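Local coordinates for adhesin (Streptococcus sanguinis SK1 = NCTC 7863, PDB 6VT2), which binds sialylated glycans through two tandem SigLec-like modules and so probably helps the streptococcus adhere to host sialoglycoproteins, at residues 212-217 against 224-229; 218-223 against 325-330; 354-359 against 368-373; 379-384 against 390-395. All coordinates share one frame; numbering follows the deposited sequence.

Interaction 1. Residues 212-217 against 224-229; sequences RDYIFY and AELHFY
Tyr-214 reaches from the edge strand 213-217 to strand 224-229, and its ring carries most of this contact. With CG anti to the carbonyl carbon (chi1 -64°), the ring runs out toward the second strand and is covered on both faces. On one face sits the methyl of Ala-224, whose CB lies 3.7 Å from the centroid of the Tyr-214 ring, a CH-pi contact displaced toward the rim. The opposite face belongs to Arg-212, two residues earlier: its extended chain lays CG over the ring and brings the guanidinium plane across CE1.

Tyr-214 OH donates to the backbone O of Glu-225 at 2.8 Å, from a position 43° above the carbonyl plane. That same carbonyl accepts a second bond from water 1, which in turn accepts a hydrogen bond from Arg-212 NH1 at 2.8 Å, so one backbone oxygen is gripped by two donors. Arg-212 NH1 also forms a salt bridge with Asp-209. Near the hydroxyl end, on the Ala-224 side, Leu-226 crosses obliquely, its CD1 3.7 Å from Tyr-214 CZ. Phe-216 adds looser packing, with its CE1 4.1 Å from Ala-224 CB.

The two strands run nearly antiparallel, at 165°, but their axes stay 8.5 Å apart and they belong to different sheets. Side chains rather than backbone bonds therefore join them, the arrangement of facing sheets in the beta sandwich of a SigLec-like, V-set-related Ig fold.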
# COMPACT_ATOMS: atom_id res chain seq x y z
N ARG A 212 -3.65 0.75 -27.61
CA ARG A 212 -5.07 0.61 -27.38
C ARG A 212 -5.86 1.64 -28.19
O ARG A 212 -5.50 2.81 -28.27
CB ARG A 212 -5.37 0.82 -25.90
CG ARG A 212 -6.80 0.64 -25.50
CD ARG A 212 -6.86 0.31 -24.03
NE ARG A 212 -8.23 0.24 -23.59
CZ ARG A 212 -8.61 0.29 -22.33
NH1 ARG A 212 -7.69 0.38 -21.38
NH2 ARG A 212 -9.90 0.26 -22.03
N ASP A 213 -7.00 1.20 -28.68
CA ASP A 213 -7.95 2.07 -29.34
C ASP A 213 -9.10 2.29 -28.38
O ASP A 213 -9.77 1.35 -27.97
CB ASP A 213 -8.47 1.44 -30.61
CG ASP A 213 -7.51 1.56 -31.75
OD1 ASP A 213 -6.47 2.24 -31.60
OD2 ASP A 213 -7.81 0.97 -32.81
N TYR A 214 -9.30 3.52 -27.99
CA TYR A 214 -10.43 3.90 -27.15
C TYR A 214 -11.54 4.42 -28.01
O TYR A 214 -11.34 5.35 -28.78
CB TYR A 214 -9.98 4.94 -26.15
CG TYR A 214 -8.96 4.49 -25.16
CD1 TYR A 214 -9.32 3.99 -23.93
CD2 TYR A 214 -7.60 4.66 -25.44
CE1 TYR A 214 -8.32 3.67 -23.00
CE2 TYR A 214 -6.63 4.32 -24.50
CZ TYR A 214 -7.01 3.79 -23.33
OH TYR A 214 -6.07 3.46 -22.38
N ILE A 215 -12.69 3.77 -27.91
CA ILE A 215 -13.79 4.10 -28.78
C ILE A 215 -14.56 5.22 -28.14
O ILE A 215 -14.94 5.11 -26.97
CB ILE A 215 -14.71 2.91 -28.98
CG1 ILE A 215 -14.00 1.84 -29.75
CG2 ILE A 215 -15.91 3.35 -29.80
CD1 ILE A 215 -14.78 0.48 -29.69
N PHE A 216 -14.84 6.27 -28.92
CA PHE A 216 -15.68 7.36 -28.49
C PHE A 216 -16.82 7.43 -29.47
O PHE A 216 -16.61 7.57 -30.67
CB PHE A 216 -14.92 8.69 -28.44
CG PHE A 216 -14.12 8.86 -27.21
CD1 PHE A 216 -13.02 8.07 -26.90
CD2 PHE A 216 -14.46 9.88 -26.34
CE1 PHE A 216 -12.31 8.30 -25.71
CE2 PHE A 216 -13.80 10.02 -25.15
CZ PHE A 216 -12.72 9.27 -24.87
N TYR A 217 -18.01 7.39 -28.96
CA TYR A 217 -19.19 7.47 -29.81
C TYR A 217 -19.49 8.91 -30.07
O TYR A 217 -19.60 9.70 -29.12
CB TYR A 217 -20.37 6.79 -29.11
CG TYR A 217 -20.16 5.32 -29.04
CD1 TYR A 217 -20.39 4.49 -30.10
CD2 TYR A 217 -19.60 4.78 -27.90
CE1 TYR A 217 -20.11 3.16 -30.02
CE2 TYR A 217 -19.31 3.44 -27.85
CZ TYR A 217 -19.60 2.64 -28.90
OH TYR A 217 -19.26 1.30 -28.85
N ALA A 224 -11.47 7.81 -21.42
CA ALA A 224 -10.40 6.84 -21.66
C ALA A 224 -9.55 6.83 -20.39
O ALA A 224 -9.12 7.89 -19.96
CB ALA A 224 -9.56 7.21 -22.89
N GLU A 225 -9.24 5.66 -19.85
CA GLU A 225 -8.33 5.58 -18.70
C GLU A 225 -7.03 4.97 -19.22
O GLU A 225 -7.08 3.93 -19.78
CB GLU A 225 -8.85 4.71 -17.58
CG GLU A 225 -9.99 5.39 -16.87
CD GLU A 225 -10.46 4.60 -15.69
OE1 GLU A 225 -10.79 5.19 -14.68
OE2 GLU A 225 -10.48 3.40 -15.81
N LEU A 226 -5.93 5.65 -19.00
CA LEU A 226 -4.62 5.23 -19.50
C LEU A 226 -3.79 4.87 -18.28
O LEU A 226 -3.81 5.62 -17.38
CB LEU A 226 -3.97 6.39 -20.22
CG LEU A 226 -4.38 6.54 -21.67
CD1 LEU A 226 -5.84 6.93 -21.77
CD2 LEU A 226 -3.51 7.56 -22.33
N HIS A 227 -2.99 3.81 -18.38
CA HIS A 227 -2.35 3.42 -17.06
C HIS A 227 -0.84 3.35 -17.35
O HIS A 227 -0.49 2.92 -18.38
CB HIS A 227 -2.89 2.05 -16.61
CG HIS A 227 -4.36 1.97 -16.39
ND1 HIS A 227 -5.26 1.99 -17.39
CD2 HIS A 227 -5.09 1.79 -15.30
CE1 HIS A 227 -6.47 1.87 -16.93
NE2 HIS A 227 -6.39 1.76 -15.65
N PHE A 228 -0.04 3.76 -16.39
CA PHE A 228 1.42 3.81 -16.47
C PHE A 228 1.99 3.23 -15.19
O PHE A 228 1.42 3.40 -14.12
CB PHE A 228 1.92 5.21 -16.62
CG PHE A 228 1.31 5.99 -17.77
CD1 PHE A 228 0.10 6.63 -17.63
CD2 PHE A 228 1.97 6.09 -18.97
CE1 PHE A 228 -0.44 7.38 -18.67
CE2 PHE A 228 1.42 6.77 -20.01
CZ PHE A 228 0.23 7.41 -19.89
N TYR A 229 3.16 2.59 -15.28
CA TYR A 229 3.88 2.23 -14.07
C TYR A 229 5.36 2.34 -14.34
O TYR A 229 5.82 2.51 -15.46
CB TYR A 229 3.53 0.83 -13.59
CG TYR A 229 4.02 -0.28 -14.45
CD1 TYR A 229 5.27 -0.84 -14.22
CD2 TYR A 229 3.22 -0.81 -15.46
CE1 TYR A 229 5.68 -1.91 -14.99
CE2 TYR A 229 3.64 -1.85 -16.23
CZ TYR A 229 4.86 -2.39 -16.00
OH TYR A 229 5.27 -3.43 -16.81
O HOH W 1 -9.07 1.59 -19.31

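Interaction 2. Residues 218-223 against 325-330; sequences RGEEGT and DKYTPN. With CA (calcium ion), chain G.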
# COMPACT_ATOMS: atom_id res chain seq x y z
N ARG A 218 -19.68 9.26 -31.33
CA ARG A 218 -19.95 10.64 -31.69
C ARG A 218 -21.16 11.14 -30.92
O ARG A 218 -22.18 10.49 -30.87
CB ARG A 218 -20.16 10.75 -33.21
CG ARG A 218 -18.90 10.35 -33.96
CD ARG A 218 -19.18 10.06 -35.45
NE ARG A 218 -19.70 11.21 -36.14
CZ ARG A 218 -20.92 11.29 -36.68
NH1 ARG A 218 -21.73 10.26 -36.65
NH2 ARG A 218 -21.33 12.36 -37.28
N GLY A 219 -21.04 12.30 -30.31
CA GLY A 219 -22.13 12.90 -29.62
C GLY A 219 -22.43 12.38 -28.26
O GLY A 219 -23.46 12.78 -27.69
N GLU A 220 -21.63 11.60 -27.66
CA GLU A 220 -21.81 11.09 -26.30
C GLU A 220 -20.50 11.25 -25.57
O GLU A 220 -19.46 10.81 -26.05
CB GLU A 220 -22.20 9.62 -26.24
CG GLU A 220 -23.58 9.36 -26.87
CD GLU A 220 -24.08 7.94 -26.65
OE1 GLU A 220 -25.29 7.68 -26.98
OE2 GLU A 220 -23.31 7.10 -26.14
N GLU A 221 -20.50 11.73 -24.42
CA GLU A 221 -19.26 11.90 -23.69
C GLU A 221 -18.70 10.55 -23.31
O GLU A 221 -19.41 9.63 -22.87
CB GLU A 221 -19.49 12.72 -22.48
CG GLU A 221 -18.22 13.06 -21.74
CD GLU A 221 -18.55 14.04 -20.62
OE1 GLU A 221 -19.44 13.76 -19.76
OE2 GLU A 221 -17.95 15.13 -20.68
N GLY A 222 -17.39 10.45 -23.44
CA GLY A 222 -16.67 9.25 -23.11
C GLY A 222 -15.47 9.56 -22.24
O GLY A 222 -15.06 10.70 -22.06
N THR A 223 -14.93 8.49 -21.69
CA THR A 223 -13.68 8.57 -20.99
C THR A 223 -12.75 7.50 -21.49
O THR A 223 -13.16 6.47 -22.01
CB THR A 223 -13.87 8.42 -19.52
OG1 THR A 223 -14.43 7.15 -19.21
CG2 THR A 223 -14.74 9.50 -18.96
N ASP A 325 -23.59 2.12 -33.83
CA ASP A 325 -22.75 0.99 -33.50
C ASP A 325 -23.00 0.48 -32.09
O ASP A 325 -22.65 -0.67 -31.80
CB ASP A 325 -21.29 1.38 -33.67
CG ASP A 325 -20.87 1.60 -35.06
OD1 ASP A 325 -21.69 1.46 -35.98
OD2 ASP A 325 -19.69 1.99 -35.25
N LYS A 326 -23.59 1.28 -31.20
CA LYS A 326 -23.88 0.75 -29.88
C LYS A 326 -25.34 0.54 -29.57
O LYS A 326 -25.63 0.03 -28.51
CB LYS A 326 -23.30 1.65 -28.80
CG LYS A 326 -23.85 2.99 -28.81
CD LYS A 326 -23.35 3.80 -27.52
CE LYS A 326 -24.01 3.46 -26.28
NZ LYS A 326 -23.72 4.41 -25.17
N TYR A 327 -26.25 0.97 -30.42
CA TYR A 327 -27.68 0.83 -30.19
C TYR A 327 -28.27 -0.14 -31.18
O TYR A 327 -27.99 -0.07 -32.37
CB TYR A 327 -28.40 2.20 -30.38
CG TYR A 327 -27.99 3.14 -29.29
CD1 TYR A 327 -28.27 2.84 -27.95
CD2 TYR A 327 -27.33 4.31 -29.56
CE1 TYR A 327 -27.87 3.67 -26.94
CE2 TYR A 327 -26.90 5.12 -28.57
CZ TYR A 327 -27.18 4.83 -27.25
OH TYR A 327 -26.77 5.65 -26.21
N THR A 328 -29.17 -0.99 -30.69
CA THR A 328 -29.98 -1.88 -31.53
C THR A 328 -31.43 -1.64 -31.16
O THR A 328 -31.79 -1.87 -29.99
CB THR A 328 -29.59 -3.32 -31.27
OG1 THR A 328 -28.23 -3.48 -31.65
CG2 THR A 328 -30.44 -4.25 -32.09
N PRO A 329 -32.26 -1.19 -32.11
CA PRO A 329 -33.68 -1.03 -31.81
C PRO A 329 -34.34 -2.33 -31.42
O PRO A 329 -34.04 -3.39 -31.97
CB PRO A 329 -34.26 -0.47 -33.11
CG PRO A 329 -33.09 0.06 -33.84
CD PRO A 329 -31.91 -0.73 -33.47
N ASN A 330 -35.28 -2.21 -30.47
CA ASN A 330 -36.28 -3.24 -30.20
C ASN A 330 -37.41 -3.13 -31.19
O ASN A 330 -37.79 -2.04 -31.61
CB ASN A 330 -36.83 -3.10 -28.80
CG ASN A 330 -35.75 -3.31 -27.73
OD1 ASN A 330 -34.82 -4.08 -27.92
ND2 ASN A 330 -35.85 -2.59 -26.68
CA CA G . -27.38 -0.23 -34.71
O HOH W 2 -26.25 -2.16 -33.60
O HOH W 3 -25.94 -1.06 -36.47
O HOH W 4 -28.61 -2.23 -34.79
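Glu-220 meets Lys-326 and Tyr-327 where two irregular pieces of backbone approach each other. Segment 218-223 turns through Gly-219, whose positive phi (80°) is readily adopted by glycine, and then straightens into the strand that begins near Gly-222. Segment 325-330 has no regular structure: Asp-325 and Lys-326 hold a turn-like backbone, and from Tyr-327 onward the chain is extended.

The side chain of Glu-220 is stretched beyond CG and comes at its two partners from the opposite direction, giving one carboxylate oxygen to each. Glu-220 OE1 accepts from Tyr-327 OH at 2.6 Å, lying at the edge of the phenol ring, with the carboxylate turned 70° to that ring. Glu-220 OE2 takes the ammonium of Lys-326, NZ 2.9 Å away, in a salt bridge. Both oxygens use their syn lone pairs. Lys-326 CG, set between the backbone N and the carbonyl carbon (chi1 62°), lies over one face of the neighbouring Tyr-327 ring; a bend at chi3 then turns NZ to the carboxylate. The ammonium probably helps keep the carboxylate ionised.

At the other end of Tyr-327, its backbone O binds the calcium ion at 2.4 Å, together with Thr-324, Asp-393 and waters 2, 3 and 4. The contact thus ties the turn preceding strand 222-229 to the linker between strand 314-321 and strand 336-338, with Pro-329 packed against strand 392-395.

Interaction 3. Residues 354-359 against 368-373; sequences EKVRAA and VQYVVN
Tyr-370 has the most surface buried here, and its ring projects from strand 369-372 against one side of helix 346-360. Its CG stands anti to the carbonyl carbon (chi1 -59°), which sends the ring toward the helix, where Val-356 and Arg-357 meet it over different parts of the same side.

Val-356 supplies a single methyl. Val-356 CG1, the branch anti to the backbone N, comes down over one face of the ring, 3.9 Å from the centroid of the Tyr-370 ring and offset toward the rim. The closest carbon there is Tyr-370 CE1, 3.5 Å from Val-356 CG1, and the geometry is that of a CH-pi contact 27° off the ring normal.

Arg-357 contributes the root of its side chain and its backbone: its CA lies 3.8 Å from Tyr-370 CE2, on the same side of the ring plane as the valine methyl, but out by the CE2 edge. Its charged end leads away from the tyrosine and grips Glu-354 one turn earlier side-on. NE and NH2 each meet a different carboxylate oxygen, at 2.9 Å from Arg-357 NE to Glu-354 OE2 and 2.8 Å from Arg-357 NH2 to Glu-354 OE1.

The phenol oxygen makes its link to the helix through water 5, which lies in the plane of the ring, 2.7 Å from Tyr-370 OH, and donates to Arg-357 O at 2.9 Å. On the sheet side, Val-378 and Val-380 also touch the ring. The chemistry is therefore divided: an apolar face joins helix to sheet, a water bridges the hydroxyl to Arg-357 O at the margin, and the helix's own ion pair keeps the guanidinium occupied beyond the ring.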
# COMPACT_ATOMS: atom_id res chain seq x y z
N GLU A 354 -45.60 4.90 -32.83
CA GLU A 354 -45.87 4.86 -31.40
C GLU A 354 -45.42 3.53 -30.81
O GLU A 354 -44.89 3.47 -29.69
CB GLU A 354 -47.36 5.09 -31.13
CG GLU A 354 -47.80 4.81 -29.72
CD GLU A 354 -46.97 5.56 -28.70
OE1 GLU A 354 -46.93 5.10 -27.52
OE2 GLU A 354 -46.38 6.62 -29.05
N LYS A 355 -45.64 2.45 -31.52
CA LYS A 355 -45.24 1.16 -31.00
C LYS A 355 -43.73 1.02 -30.98
O LYS A 355 -43.18 0.41 -30.05
CB LYS A 355 -45.82 0.05 -31.84
CG LYS A 355 -47.36 -0.08 -31.74
CD LYS A 355 -47.89 -1.22 -32.56
CE LYS A 355 -49.36 -1.25 -32.48
NZ LYS A 355 -49.97 -2.45 -33.18
N VAL A 356 -43.07 1.57 -32.01
CA VAL A 356 -41.61 1.52 -32.02
C VAL A 356 -41.05 2.39 -30.90
O VAL A 356 -40.15 1.96 -30.16
CB VAL A 356 -41.06 1.94 -33.38
CG1 VAL A 356 -39.59 2.12 -33.29
CG2 VAL A 356 -41.40 0.97 -34.43
N ARG A 357 -41.67 3.55 -30.68
CA ARG A 357 -41.25 4.44 -29.61
C ARG A 357 -41.37 3.74 -28.27
O ARG A 357 -40.40 3.70 -27.48
CB ARG A 357 -42.13 5.70 -29.66
CG ARG A 357 -41.74 6.79 -28.63
CD ARG A 357 -42.95 7.65 -28.26
NE ARG A 357 -43.96 6.86 -27.56
CZ ARG A 357 -43.84 6.36 -26.33
NH1 ARG A 357 -42.75 6.57 -25.60
NH2 ARG A 357 -44.83 5.63 -25.82
N ALA A 358 -42.55 3.19 -28.02
CA ALA A 358 -42.81 2.53 -26.74
C ALA A 358 -41.85 1.39 -26.50
O ALA A 358 -41.49 1.12 -25.35
CB ALA A 358 -44.25 2.01 -26.68
N ALA A 359 -41.47 0.66 -27.55
CA ALA A 359 -40.60 -0.49 -27.41
C ALA A 359 -39.16 -0.11 -27.14
O ALA A 359 -38.34 -1.00 -26.84
CB ALA A 359 -40.66 -1.34 -28.68
N VAL A 368 -33.72 10.06 -30.31
CA VAL A 368 -33.73 9.38 -31.64
C VAL A 368 -34.92 9.91 -32.42
O VAL A 368 -35.90 10.33 -31.84
CB VAL A 368 -33.85 7.85 -31.62
CG1 VAL A 368 -32.49 7.36 -31.35
CG2 VAL A 368 -34.96 7.36 -30.73
N GLN A 369 -34.80 9.82 -33.72
CA GLN A 369 -35.91 10.19 -34.61
C GLN A 369 -36.33 8.90 -35.32
O GLN A 369 -35.51 8.14 -35.66
CB GLN A 369 -35.50 11.25 -35.61
CG GLN A 369 -35.32 12.62 -35.00
CD GLN A 369 -36.57 13.44 -34.83
OE1 GLN A 369 -37.68 12.96 -34.89
NE2 GLN A 369 -36.40 14.70 -34.48
N TYR A 370 -37.62 8.68 -35.43
CA TYR A 370 -38.17 7.59 -36.21
C TYR A 370 -38.81 8.16 -37.47
O TYR A 370 -39.53 9.19 -37.44
CB TYR A 370 -39.19 6.85 -35.39
CG TYR A 370 -38.67 6.28 -34.13
CD1 TYR A 370 -37.73 5.27 -34.12
CD2 TYR A 370 -39.12 6.73 -32.93
CE1 TYR A 370 -37.32 4.71 -32.95
CE2 TYR A 370 -38.68 6.21 -31.76
CZ TYR A 370 -37.75 5.20 -31.79
OH TYR A 370 -37.28 4.66 -30.68
N VAL A 371 -38.54 7.53 -38.58
CA VAL A 371 -39.24 7.87 -39.82
C VAL A 371 -39.90 6.59 -40.30
O VAL A 371 -39.21 5.62 -40.61
CB VAL A 371 -38.31 8.45 -40.90
CG1 VAL A 371 -39.07 8.75 -42.14
CG2 VAL A 371 -37.62 9.71 -40.37
N VAL A 372 -41.22 6.57 -40.34
CA VAL A 372 -41.94 5.44 -40.89
C VAL A 372 -42.08 5.67 -42.39
O VAL A 372 -42.67 6.66 -42.86
CB VAL A 372 -43.28 5.26 -40.21
CG1 VAL A 372 -43.92 3.95 -40.73
CG2 VAL A 372 -43.13 5.21 -38.68
N ASN A 373 -41.48 4.82 -43.16
CA ASN A 373 -41.50 4.90 -44.61
C ASN A 373 -42.83 4.40 -45.15
O ASN A 373 -43.67 3.85 -44.43
CB ASN A 373 -40.33 4.13 -45.11
CG ASN A 373 -39.01 4.69 -44.50
OD1 ASN A 373 -38.78 5.87 -44.61
ND2 ASN A 373 -38.22 3.87 -43.82
O HOH W 5 -38.19 5.46 -28.25

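Interaction 4. Residues 379-384 against 390-395; sequences TVIYPD and RSRDTI. With CA (calcium ion), chain G.
Val-380 and Asp-393 form the hydrogen-bonded pair of this antiparallel ladder, with Val-380 N to Asp-393 O and Asp-393 N to Val-380 O both at 2.8 Å. Past the regular strands, Tyr-382 N still reaches Ser-391 O at 2.9 Å.

Two side-chain bonds extend the pairing. Tyr-382 OH donates to Asp-393 OD2 at 2.6 Å, which accepts on its anti lone pair, away from the other oxygen, with the ring and carboxylate planes perpendicular. Both carboxylate oxygens of Asp-393 also bind the calcium ion, so the phenol is a second-shell group that probably helps fix the rotation of a metal ligand. Ser-391 OG donates a hydrogen bond to Asp-384 OD1 at 2.7 Å, and Asp-384 OD2 accepts from Gln-323 N. Water 6 joins the hydroxyls of Thr-379 and Thr-394; Thr-379 OG1 also hydrogen-bonds Asn-373 ND2.

Ile-381 CD1 covers one guanidinium face, 3.7 Å from Arg-392 NH1, while Arg-392 NH2 pairs with Asp-385. The apolar contact is Val-380 CG2 with Ile-395 CD1, 4.1 Å.

Strand 378-381 is the middle of a three-stranded sheet, between 369-372 and 392-395. Thr-324 and Tyr-327, from the linker after strand 314-321, complete the protein ligands of the calcium at its edge.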
# COMPACT_ATOMS: atom_id res chain seq x y z
N THR A 379 -37.04 3.89 -40.29
CA THR A 379 -35.67 4.37 -40.18
C THR A 379 -35.49 5.01 -38.83
O THR A 379 -36.24 5.91 -38.47
CB THR A 379 -35.37 5.39 -41.26
OG1 THR A 379 -35.67 4.80 -42.51
CG2 THR A 379 -33.88 5.76 -41.23
N VAL A 380 -34.49 4.55 -38.09
CA VAL A 380 -34.13 5.08 -36.80
C VAL A 380 -32.90 5.93 -37.03
O VAL A 380 -31.87 5.44 -37.50
CB VAL A 380 -33.84 3.94 -35.83
CG1 VAL A 380 -33.44 4.44 -34.49
CG2 VAL A 380 -35.03 3.00 -35.70
N ILE A 381 -32.99 7.21 -36.68
CA ILE A 381 -31.90 8.15 -36.90
C ILE A 381 -31.39 8.64 -35.56
O ILE A 381 -32.13 9.27 -34.78
CB ILE A 381 -32.36 9.31 -37.78
CG1 ILE A 381 -32.99 8.79 -39.10
CG2 ILE A 381 -31.24 10.23 -37.99
CD1 ILE A 381 -33.56 9.92 -39.94
N TYR A 382 -30.14 8.33 -35.28
CA TYR A 382 -29.53 8.68 -34.03
C TYR A 382 -29.01 10.08 -34.12
O TYR A 382 -28.81 10.62 -35.20
CB TYR A 382 -28.38 7.72 -33.74
CG TYR A 382 -28.86 6.34 -33.55
CD1 TYR A 382 -29.43 5.97 -32.35
CD2 TYR A 382 -28.78 5.41 -34.57
CE1 TYR A 382 -29.94 4.72 -32.17
CE2 TYR A 382 -29.28 4.14 -34.37
CZ TYR A 382 -29.87 3.83 -33.22
OH TYR A 382 -30.40 2.58 -33.02
N PRO A 383 -28.83 10.74 -32.98
CA PRO A 383 -28.60 12.18 -33.00
C PRO A 383 -27.21 12.60 -33.51
O PRO A 383 -26.98 13.80 -33.66
CB PRO A 383 -28.85 12.59 -31.55
CG PRO A 383 -28.83 11.40 -30.78
CD PRO A 383 -29.26 10.27 -31.67
N ASP A 384 -26.31 11.67 -33.77
CA ASP A 384 -25.04 11.97 -34.38
C ASP A 384 -25.10 11.81 -35.89
O ASP A 384 -24.09 11.95 -36.58
CB ASP A 384 -23.91 11.10 -33.83
CG ASP A 384 -24.13 9.62 -34.02
OD1 ASP A 384 -25.28 9.18 -34.08
OD2 ASP A 384 -23.15 8.87 -34.07
N ARG A 390 -23.44 8.79 -41.50
CA ARG A 390 -24.82 8.46 -41.20
C ARG A 390 -24.87 7.50 -40.03
O ARG A 390 -24.01 6.63 -39.89
CB ARG A 390 -25.48 7.85 -42.43
CG ARG A 390 -25.83 8.90 -43.47
CD ARG A 390 -26.00 8.20 -44.84
NE ARG A 390 -27.12 7.25 -44.86
CZ ARG A 390 -28.38 7.60 -45.10
NH1 ARG A 390 -29.31 6.67 -45.11
NH2 ARG A 390 -28.70 8.87 -45.27
N SER A 391 -25.83 7.69 -39.16
CA SER A 391 -25.95 6.92 -37.95
C SER A 391 -27.40 6.54 -37.80
O SER A 391 -28.21 7.30 -37.25
CB SER A 391 -25.46 7.73 -36.76
OG SER A 391 -25.43 6.94 -35.61
N ARG A 392 -27.71 5.32 -38.25
CA ARG A 392 -29.10 4.94 -38.46
C ARG A 392 -29.24 3.45 -38.26
O ARG A 392 -28.25 2.70 -38.29
CB ARG A 392 -29.56 5.32 -39.88
CG ARG A 392 -29.52 6.78 -40.13
CD ARG A 392 -30.06 7.12 -41.55
NE ARG A 392 -29.89 8.52 -41.71
CZ ARG A 392 -30.69 9.33 -42.36
NH1 ARG A 392 -31.75 8.83 -43.01
NH2 ARG A 392 -30.45 10.61 -42.36
N ASP A 393 -30.50 3.02 -38.07
CA ASP A 393 -30.86 1.62 -38.07
C ASP A 393 -32.15 1.56 -38.87
O ASP A 393 -32.82 2.58 -39.06
CB ASP A 393 -31.04 1.04 -36.68
CG ASP A 393 -29.72 0.65 -36.03
OD1 ASP A 393 -28.90 0.02 -36.71
OD2 ASP A 393 -29.53 0.89 -34.84
N THR A 394 -32.47 0.37 -39.35
CA THR A 394 -33.71 0.13 -40.06
C THR A 394 -34.46 -0.97 -39.34
O THR A 394 -33.88 -2.01 -39.00
CB THR A 394 -33.46 -0.27 -41.50
OG1 THR A 394 -32.80 0.79 -42.19
CG2 THR A 394 -34.86 -0.57 -42.19
N ILE A 395 -35.73 -0.75 -39.06
CA ILE A 395 -36.60 -1.86 -38.61
C ILE A 395 -37.42 -2.24 -39.85
O ILE A 395 -38.10 -1.41 -40.35
CB ILE A 395 -37.49 -1.42 -37.48
CG1 ILE A 395 -36.67 -0.82 -36.34
CG2 ILE A 395 -38.40 -2.52 -37.02
CD1 ILE A 395 -37.49 -0.22 -35.28
CA CA G . -27.38 -0.23 -34.71
O HOH W 6 -33.87 2.92 -43.41
O HOH W 2 -26.25 -2.16 -33.60
O HOH W 3 -25.94 -1.06 -36.47
O HOH W 4 -28.61 -2.23 -34.79

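How the interactions relate
From the N terminus, interaction 1 closes a short loop between 212-217 and 224-229, joining the two sheets of the second SigLec-like module. Interaction 2 crosses it in the chain, since 218-223 lies between those segments, and it spans about a hundred residues to reach the linker; Tyr-217 packs on Lys-326 where the two meet. Interactions 3 and 4 follow in series within the Atypical Rib domain, closing a helix-to-strand connection and a beta hairpin. They share one sheet, strands 369-372 and 378-381 being neighbours. Interactions 2 and 4 meet at one calcium ion, coupling the module boundary to the hairpin, while Asn-330 ND2 probably hydrogen-bonds Ala-359 O, linking interactions 2 and 3.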